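Local coordinates for CCMAN5 (Cellulosimicrobium cellulans, PDB 2XSG), which is a family 92 glycoside hydrolase, an alpha-mannosidase that binds calcium and probably trims mannose residues from glycans, at residues A[177-191]-A[202-216]. Sequence-based numbering, arbitrary orientation.
Sequences VETRADGTVELSGQV and LYYTARTLQPATVQT
Strands 185-191 and 202-208 form the paired arms of an antiparallel beta hairpin in the N-terminal domain, running at 168° to each other. Leu187 and Ala206 form a hydrogen-bonded pair, with N and O of each bonded to O and N of the other. At Gly189 the Tyr204 ring lies flat across the partner strand, Gly189 N sitting 3.3 Å above one face and toward the rim. Tyr204 CG stands between its own N and C (chi1 70°), which swings the ring over the glycine, and CE2 comes 3.2 Å from Gly189 C. The absence of a side chain at Gly189 leaves room for the ring; Tyr204 OH bonds to Ser174 O on strand 169-179, the neighbouring strand of the sheet. An alanine in place of Tyr204 would probably uncover the Gly189 backbone and leave Ser174 O without this hydroxyl partner. On the other face, Thr205 OG1 donates a very short bond, 2.5 Å, to Glu186 OE2, the two side chains crossing at about a right angle; Arg263 of helix 259-270 forms a salt bridge to the same oxygen. After Thr208 the polypeptide turns away into strand 212-216, which belongs to another sheet of the domain, and Val185 CG2 packs 4.1 Å from Ala212 CB between the two layers. Thr208 OG1 ties this bend together, accepting an almost straight bond from Val185 N (3.1 Å, 175°) and donating to Gln210 O. Alongside, Ala212 N bonds to Gly183 O, and a water bridges Ala212 O and Thr179 OG1.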
ATOM      1  N   VAL A 177       0.855 -35.201   2.279  1.00  6.86           N
ATOM      2  CA  VAL A 177       2.262 -35.547   2.443  1.00  8.23           C
ATOM      3  C   VAL A 177       2.766 -36.561   1.403  1.00  8.83           C
ATOM      4  O   VAL A 177       2.092 -37.549   1.125  1.00  8.73           O
ATOM      5  CB  VAL A 177       2.515 -36.135   3.864  1.00  8.01           C
ATOM      6  CG1 VAL A 177       3.974 -36.444   4.063  1.00  8.69           C
ATOM      7  CG2 VAL A 177       2.054 -35.161   4.910  1.00  8.74           C
ATOM      8  N   GLU A 178       3.966 -36.320   0.863  1.00 10.10           N
ATOM      9  CA  GLU A 178       4.665 -37.260  -0.041  1.00 10.90           C
ATOM     10  C   GLU A 178       6.091 -37.446   0.445  1.00 10.71           C
ATOM     11  O   GLU A 178       6.792 -36.464   0.680  1.00 10.61           O
ATOM     12  CB  GLU A 178       4.757 -36.687  -1.459  1.00 11.62           C
ATOM     13  CG  GLU A 178       3.554 -36.915  -2.342  1.00 15.54           C
ATOM     14  CD  GLU A 178       3.419 -38.377  -2.715  1.00 21.94           C
ATOM     15  OE1 GLU A 178       4.352 -38.910  -3.376  1.00 24.70           O
ATOM     16  OE2 GLU A 178       2.390 -38.993  -2.339  1.00 23.09           O
ATOM     17  N   THR A 179       6.534 -38.696   0.578  1.00 10.00           N
ATOM     18  CA  THR A 179       7.936 -38.976   0.856  1.00  9.85           C
ATOM     19  C   THR A 179       8.556 -39.542  -0.417  1.00  9.81           C
ATOM     20  O   THR A 179       8.058 -40.518  -0.962  1.00 10.20           O
ATOM     21  CB  THR A 179       8.113 -39.969   2.028  1.00  9.25           C
ATOM     22  OG1 THR A 179       7.484 -39.439   3.197  1.00 10.26           O
ATOM     23  CG2 THR A 179       9.590 -40.209   2.309  1.00  8.05           C
ATOM     24  N   ARG A 180       9.618 -38.907  -0.894  1.00  9.80           N
ATOM     25  CA  ARG A 180      10.256 -39.296  -2.152  1.00 10.39           C
ATOM     26  C   ARG A 180      11.341 -40.330  -1.922  1.00 10.39           C
ATOM     27  O   ARG A 180      11.658 -40.643  -0.771  1.00 11.01           O
ATOM     28  CB  ARG A 180      10.821 -38.064  -2.862  1.00  9.84           C
ATOM     29  CG  ARG A 180       9.757 -37.114  -3.370  1.00 11.19           C
ATOM     30  CD  ARG A 180       9.348 -36.096  -2.293  1.00  8.95           C
ATOM     31  NE  ARG A 180      10.368 -35.067  -2.139  1.00  9.90           N
ATOM     32  CZ  ARG A 180      10.483 -34.013  -2.943  1.00  8.82           C
ATOM     33  NH1 ARG A 180       9.628 -33.843  -3.946  1.00  6.54           N
ATOM     34  NH2 ARG A 180      11.457 -33.134  -2.750  1.00  8.21           N
ATOM     35  N   ALA A 181      11.925 -40.834  -3.011  1.00 11.13           N
ATOM     36  CA  ALA A 181      13.000 -41.844  -2.962  1.00 11.40           C
ATOM     37  C   ALA A 181      14.209 -41.441  -2.097  1.00 11.62           C
ATOM     38  O   ALA A 181      14.746 -42.267  -1.368  1.00 11.06           O
ATOM     39  CB  ALA A 181      13.459 -42.224  -4.385  1.00 12.05           C
ATOM     40  N   ASP A 182      14.620 -40.171  -2.164  1.00 11.39           N
ATOM     41  CA  ASP A 182      15.755 -39.712  -1.367  1.00 11.35           C
ATOM     42  C   ASP A 182      15.397 -39.423   0.092  1.00 10.64           C
ATOM     43  O   ASP A 182      16.245 -38.982   0.870  1.00 10.78           O
ATOM     44  CB  ASP A 182      16.440 -38.491  -1.998  1.00 11.72           C
ATOM     45  CG  ASP A 182      15.551 -37.261  -2.027  1.00 12.45           C
ATOM     46  OD1 ASP A 182      14.454 -37.259  -1.408  1.00 13.75           O
ATOM     47  OD2 ASP A 182      15.965 -36.288  -2.678  1.00 11.68           O
ATOM     48  N   GLY A 183      14.142 -39.650   0.463  1.00 10.14           N
ATOM     49  CA  GLY A 183      13.735 -39.439   1.853  1.00  9.02           C
ATOM     50  C   GLY A 183      13.217 -38.050   2.197  1.00  8.38           C
ATOM     51  O   GLY A 183      12.735 -37.830   3.319  1.00  8.12           O
ATOM     52  N   THR A 184      13.332 -37.102   1.264  1.00  7.79           N
ATOM     53  CA  THR A 184      12.764 -35.751   1.488  1.00  6.71           C
ATOM     54  C   THR A 184      11.230 -35.768   1.401  1.00  6.43           C
ATOM     55  O   THR A 184      10.644 -36.675   0.799  1.00  6.26           O
ATOM     56  CB  THR A 184      13.320 -34.665   0.528  1.00  6.40           C
ATOM     57  OG1 THR A 184      13.023 -35.005  -0.834  1.00  5.73           O
ATOM     58  CG2 THR A 184      14.832 -34.448   0.735  1.00  6.60           C
ATOM     59  N   VAL A 185      10.599 -34.771   2.022  1.00  5.92           N
ATOM     60  CA  VAL A 185       9.145 -34.681   2.099  1.00  5.35           C
ATOM     61  C   VAL A 185       8.647 -33.461   1.338  1.00  5.19           C
ATOM     62  O   VAL A 185       9.269 -32.408   1.360  1.00  3.93           O
ATOM     63  CB  VAL A 185       8.634 -34.664   3.562  1.00  5.62           C
ATOM     64  CG1 VAL A 185       7.115 -34.486   3.619  1.00  5.48           C
ATOM     65  CG2 VAL A 185       9.005 -35.953   4.262  1.00  5.20           C
ATOM     66  N   GLU A 186       7.543 -33.656   0.626  1.00  5.25           N
ATOM     67  CA  GLU A 186       6.835 -32.590  -0.060  1.00  5.35           C
ATOM     68  C   GLU A 186       5.421 -32.551   0.522  1.00  4.41           C
ATOM     69  O   GLU A 186       4.776 -33.608   0.667  1.00  4.30           O
ATOM     70  CB  GLU A 186       6.804 -32.822  -1.577  1.00  5.38           C
ATOM     71  CG  GLU A 186       6.282 -31.626  -2.397  1.00  7.78           C
ATOM     72  CD  GLU A 186       4.811 -31.749  -2.779  1.00 10.01           C
ATOM     73  OE1 GLU A 186       4.231 -32.827  -2.529  1.00 11.03           O
ATOM     74  OE2 GLU A 186       4.238 -30.770  -3.329  1.00  9.18           O
ATOM     75  N   LEU A 187       5.000 -31.348   0.914  1.00  3.42           N
ATOM     76  CA  LEU A 187       3.683 -31.065   1.478  1.00  3.46           C
ATOM     77  C   LEU A 187       2.948 -30.151   0.511  1.00  2.95           C
ATOM     78  O   LEU A 187       3.552 -29.243  -0.057  1.00  3.18           O
ATOM     79  CB  LEU A 187       3.812 -30.338   2.817  1.00  3.07           C
ATOM     80  CG  LEU A 187       4.624 -30.943   3.967  1.00  6.46           C
ATOM     81  CD1 LEU A 187       4.628 -30.023   5.193  1.00  5.97           C
ATOM     82  CD2 LEU A 187       4.082 -32.319   4.337  1.00  8.07           C
ATOM     83  N   SER A 188       1.654 -30.379   0.317  1.00  2.81           N
ATOM     84  CA  SER A 188       0.890 -29.524  -0.590  1.00  2.87           C
ATOM     85  C   SER A 188      -0.580 -29.519  -0.256  1.00  2.60           C
ATOM     86  O   SER A 188      -1.094 -30.471   0.358  1.00  2.37           O
ATOM     87  CB  SER A 188       1.072 -29.987  -2.045  1.00  2.38           C
ATOM     88  OG  SER A 188       0.454 -31.249  -2.234  1.00  4.19           O
ATOM     89  N   GLY A 189      -1.255 -28.451  -0.687  1.00  2.32           N
ATOM     90  CA  GLY A 189      -2.678 -28.272  -0.450  1.00  2.92           C
ATOM     91  C   GLY A 189      -3.103 -26.834  -0.672  1.00  3.37           C
ATOM     92  O   GLY A 189      -2.491 -26.117  -1.460  1.00  3.64           O
ATOM     93  N   GLN A 190      -4.148 -26.414   0.037  1.00  3.30           N
ATOM     94  CA  GLN A 190      -4.695 -25.075  -0.123  1.00  2.71           C
ATOM     95  C   GLN A 190      -4.954 -24.446   1.230  1.00  3.25           C
ATOM     96  O   GLN A 190      -5.151 -25.146   2.241  1.00  3.00           O
ATOM     97  CB  GLN A 190      -5.989 -25.123  -0.938  1.00  2.62           C
ATOM     98  CG  GLN A 190      -7.158 -25.858  -0.248  1.00  3.37           C
ATOM     99  CD  GLN A 190      -7.993 -24.933   0.647  1.00  3.64           C
ATOM    100  OE1 GLN A 190      -7.907 -23.707   0.544  1.00  4.32           O
ATOM    101  NE2 GLN A 190      -8.796 -25.519   1.521  1.00  2.49           N
ATOM    102  N   VAL A 191      -4.944 -23.119   1.248  1.00  2.75           N
ATOM    103  CA  VAL A 191      -5.366 -22.373   2.411  1.00  2.84           C
ATOM    104  C   VAL A 191      -6.381 -21.350   1.936  1.00  2.99           C
ATOM    105  O   VAL A 191      -6.167 -20.682   0.927  1.00  3.42           O
ATOM    106  CB  VAL A 191      -4.175 -21.702   3.168  1.00  2.76           C
ATOM    107  CG1 VAL A 191      -3.290 -22.751   3.823  1.00  2.21           C
ATOM    108  CG2 VAL A 191      -3.343 -20.827   2.242  1.00  2.00           C
ATOM    109  N   LEU A 202      -5.216 -19.789  -1.845  1.00  2.19           N
ATOM    110  CA  LEU A 202      -3.883 -20.006  -2.426  1.00  2.11           C
ATOM    111  C   LEU A 202      -3.469 -21.459  -2.275  1.00  2.30           C
ATOM    112  O   LEU A 202      -3.745 -22.089  -1.242  1.00  2.20           O
ATOM    113  CB  LEU A 202      -2.848 -19.103  -1.752  1.00  2.74           C
ATOM    114  CG  LEU A 202      -2.870 -17.621  -2.142  1.00  2.00           C
ATOM    115  CD1 LEU A 202      -1.929 -16.874  -1.226  1.00  2.41           C
ATOM    116  CD2 LEU A 202      -2.453 -17.423  -3.629  1.00  3.37           C
ATOM    117  N   TYR A 203      -2.834 -22.001  -3.314  1.00  2.41           N
ATOM    118  CA  TYR A 203      -2.282 -23.356  -3.271  1.00  2.45           C
ATOM    119  C   TYR A 203      -0.802 -23.287  -2.939  1.00  2.79           C
ATOM    120  O   TYR A 203      -0.134 -22.289  -3.243  1.00  2.94           O
ATOM    121  CB  TYR A 203      -2.537 -24.105  -4.594  1.00  2.40           C
ATOM    122  CG  TYR A 203      -4.007 -24.184  -4.904  1.00  2.00           C
ATOM    123  CD1 TYR A 203      -4.631 -23.179  -5.638  1.00  3.38           C
ATOM    124  CD2 TYR A 203      -4.788 -25.228  -4.419  1.00  2.98           C
ATOM    125  CE1 TYR A 203      -5.984 -23.212  -5.914  1.00  2.00           C
ATOM    126  CE2 TYR A 203      -6.182 -25.272  -4.678  1.00  3.00           C
ATOM    127  CZ  TYR A 203      -6.760 -24.259  -5.432  1.00  3.87           C
ATOM    128  OH  TYR A 203      -8.111 -24.284  -5.722  1.00  2.19           O
ATOM    129  N   TYR A 204      -0.291 -24.326  -2.285  1.00  2.50           N
ATOM    130  CA  TYR A 204       1.117 -24.311  -1.887  1.00  2.82           C
ATOM    131  C   TYR A 204       1.797 -25.669  -2.138  1.00  2.70           C
ATOM    132  O   TYR A 204       1.147 -26.700  -2.170  1.00  2.11           O
ATOM    133  CB  TYR A 204       1.262 -23.875  -0.407  1.00  2.81           C
ATOM    134  CG  TYR A 204       0.742 -24.934   0.538  1.00  4.05           C
ATOM    135  CD1 TYR A 204       1.595 -25.913   1.048  1.00  4.87           C
ATOM    136  CD2 TYR A 204      -0.618 -24.997   0.872  1.00  5.59           C
ATOM    137  CE1 TYR A 204       1.123 -26.908   1.883  1.00  4.85           C
ATOM    138  CE2 TYR A 204      -1.110 -26.005   1.704  1.00  3.40           C
ATOM    139  CZ  TYR A 204      -0.231 -26.955   2.198  1.00  6.32           C
ATOM    140  OH  TYR A 204      -0.689 -27.949   3.020  1.00  6.94           O
ATOM    141  N   THR A 205       3.119 -25.639  -2.302  1.00  3.03           N
ATOM    142  CA  THR A 205       3.961 -26.825  -2.222  1.00  2.58           C
ATOM    143  C   THR A 205       5.176 -26.453  -1.364  1.00  3.29           C
ATOM    144  O   THR A 205       5.691 -25.345  -1.474  1.00  3.05           O
ATOM    145  CB  THR A 205       4.412 -27.331  -3.629  1.00  2.37           C
ATOM    146  OG1 THR A 205       5.206 -28.515  -3.474  1.00  2.69           O
ATOM    147  CG2 THR A 205       5.252 -26.271  -4.354  1.00  2.00           C
ATOM    148  N   ALA A 206       5.578 -27.350  -0.465  1.00  3.68           N
ATOM    149  CA  ALA A 206       6.750 -27.117   0.400  1.00  4.47           C
ATOM    150  C   ALA A 206       7.535 -28.403   0.442  1.00  4.58           C
ATOM    151  O   ALA A 206       6.989 -29.449   0.796  1.00  5.82           O
ATOM    152  CB  ALA A 206       6.317 -26.705   1.816  1.00  4.35           C
ATOM    153  N   ARG A 207       8.796 -28.353   0.043  1.00  4.78           N
ATOM    154  CA  ARG A 207       9.645 -29.534   0.124  1.00  5.09           C
ATOM    155  C   ARG A 207      10.778 -29.269   1.104  1.00  5.18           C
ATOM    156  O   ARG A 207      11.243 -28.133   1.214  1.00  5.05           O
ATOM    157  CB  ARG A 207      10.221 -29.887  -1.251  1.00  5.24           C
ATOM    158  CG  ARG A 207      11.175 -28.821  -1.829  1.00  5.92           C
ATOM    159  CD  ARG A 207      11.677 -29.202  -3.228  1.00  8.59           C
ATOM    160  NE  ARG A 207      12.938 -28.527  -3.502  1.00 12.46           N
ATOM    161  CZ  ARG A 207      13.547 -28.479  -4.680  1.00 14.37           C
ATOM    162  NH1 ARG A 207      13.007 -29.066  -5.745  1.00 18.57           N
ATOM    163  NH2 ARG A 207      14.697 -27.837  -4.798  1.00 11.97           N
ATOM    164  N   THR A 208      11.203 -30.314   1.817  1.00  5.03           N
ATOM    165  CA  THR A 208      12.425 -30.257   2.613  1.00  4.88           C
ATOM    166  C   THR A 208      13.577 -30.579   1.666  1.00  5.08           C
ATOM    167  O   THR A 208      13.364 -31.135   0.572  1.00  4.26           O
ATOM    168  CB  THR A 208      12.417 -31.257   3.802  1.00  4.87           C
ATOM    169  OG1 THR A 208      12.471 -32.595   3.307  1.00  6.60           O
ATOM    170  CG2 THR A 208      11.159 -31.086   4.676  1.00  5.08           C
ATOM    171  N   LEU A 209      14.782 -30.200   2.071  1.00  4.45           N
ATOM    172  CA  LEU A 209      15.972 -30.503   1.303  1.00  5.26           C
ATOM    173  C   LEU A 209      16.786 -31.615   1.973  1.00  5.37           C
ATOM    174  O   LEU A 209      17.773 -32.090   1.404  1.00  6.01           O
ATOM    175  CB  LEU A 209      16.820 -29.234   1.094  1.00  4.92           C
ATOM    176  CG  LEU A 209      16.095 -28.080   0.393  1.00  5.54           C
ATOM    177  CD1 LEU A 209      16.958 -26.829   0.402  1.00  5.71           C
ATOM    178  CD2 LEU A 209      15.706 -28.451  -1.047  1.00  6.51           C
ATOM    179  N   GLN A 210      16.363 -32.017   3.171  1.00  5.28           N
ATOM    180  CA  GLN A 210      16.955 -33.143   3.913  1.00  6.01           C
ATOM    181  C   GLN A 210      15.880 -34.172   4.213  1.00  6.33           C
ATOM    182  O   GLN A 210      14.684 -33.839   4.136  1.00  6.83           O
ATOM    183  CB  GLN A 210      17.619 -32.661   5.217  1.00  5.86           C
ATOM    184  CG  GLN A 210      18.899 -31.869   4.993  1.00  5.07           C
ATOM    185  CD  GLN A 210      18.631 -30.455   4.499  1.00  7.03           C
ATOM    186  OE1 GLN A 210      19.406 -29.893   3.721  1.00  8.22           O
ATOM    187  NE2 GLN A 210      17.526 -29.875   4.948  1.00  4.78           N
ATOM    188  N   PRO A 211      16.275 -35.441   4.484  1.00  7.04           N
ATOM    189  CA  PRO A 211      15.261 -36.457   4.764  1.00  6.91           C
ATOM    190  C   PRO A 211      14.502 -36.135   6.051  1.00  7.63           C
ATOM    191  O   PRO A 211      15.079 -35.599   7.017  1.00  6.93           O
ATOM    192  CB  PRO A 211      16.076 -37.750   4.933  1.00  7.44           C
ATOM    193  CG  PRO A 211      17.346 -37.508   4.191  1.00  7.91           C
ATOM    194  CD  PRO A 211      17.621 -36.034   4.306  1.00  6.74           C
ATOM    195  N   ALA A 212      13.213 -36.448   6.050  1.00  7.09           N
ATOM    196  CA  ALA A 212      12.360 -36.143   7.191  1.00  7.18           C
ATOM    197  C   ALA A 212      11.256 -37.179   7.286  1.00  6.72           C
ATOM    198  O   ALA A 212      10.905 -37.796   6.285  1.00  6.55           O
ATOM    199  CB  ALA A 212      11.764 -34.727   7.053  1.00  7.09           C
ATOM    200  N   THR A 213      10.742 -37.400   8.496  1.00  6.18           N
ATOM    201  CA  THR A 213       9.506 -38.145   8.666  1.00  5.83           C
ATOM    202  C   THR A 213       8.436 -37.123   9.040  1.00  5.84           C
ATOM    203  O   THR A 213       8.745 -35.977   9.354  1.00  5.83           O
ATOM    204  CB  THR A 213       9.592 -39.259   9.744  1.00  6.30           C
ATOM    205  OG1 THR A 213      10.001 -38.691  10.995  1.00  5.76           O
ATOM    206  CG2 THR A 213      10.563 -40.392   9.310  1.00  6.46           C
ATOM    207  N   VAL A 214       7.180 -37.532   9.021  1.00  5.28           N
ATOM    208  CA  VAL A 214       6.106 -36.547   9.119  1.00  5.43           C
ATOM    209  C   VAL A 214       4.822 -37.105   9.743  1.00  5.29           C
ATOM    210  O   VAL A 214       4.465 -38.277   9.555  1.00  5.37           O
ATOM    211  CB  VAL A 214       5.864 -35.882   7.721  1.00  5.36           C
ATOM    212  CG1 VAL A 214       5.599 -36.937   6.673  1.00  6.94           C
ATOM    213  CG2 VAL A 214       4.768 -34.794   7.759  1.00  4.93           C
ATOM    214  N   GLN A 215       4.174 -36.262  10.539  1.00  5.12           N
ATOM    215  CA  GLN A 215       2.866 -36.532  11.092  1.00  5.10           C
ATOM    216  C   GLN A 215       1.976 -35.336  10.808  1.00  5.42           C
ATOM    217  O   GLN A 215       2.466 -34.205  10.665  1.00  5.70           O
ATOM    218  CB  GLN A 215       2.966 -36.754  12.589  1.00  5.14           C
ATOM    219  CG  GLN A 215       3.655 -38.062  12.943  1.00  6.52           C
ATOM    220  CD  GLN A 215       3.560 -38.382  14.414  1.00  8.64           C
ATOM    221  OE1 GLN A 215       3.963 -37.587  15.270  1.00  8.28           O
ATOM    222  NE2 GLN A 215       3.021 -39.559  14.723  1.00  8.04           N
ATOM    223  N   THR A 216       0.672 -35.577  10.717  1.00  4.56           N
ATOM    224  CA  THR A 216      -0.262 -34.500  10.416  1.00  4.16           C
ATOM    225  C   THR A 216      -1.302 -34.404  11.499  1.00  3.30           C
ATOM    226  O   THR A 216      -1.428 -35.316  12.309  1.00  3.33           O
ATOM    227  CB  THR A 216      -0.969 -34.722   9.080  1.00  3.44           C
ATOM    228  OG1 THR A 216      -1.743 -35.927   9.152  1.00  4.26           O
ATOM    229  CG2 THR A 216       0.057 -34.811   7.939  1.00  3.74           C
TER
HETATM  230  O   HOH W   1       8.952 -39.535   5.300  1.00  2.00           O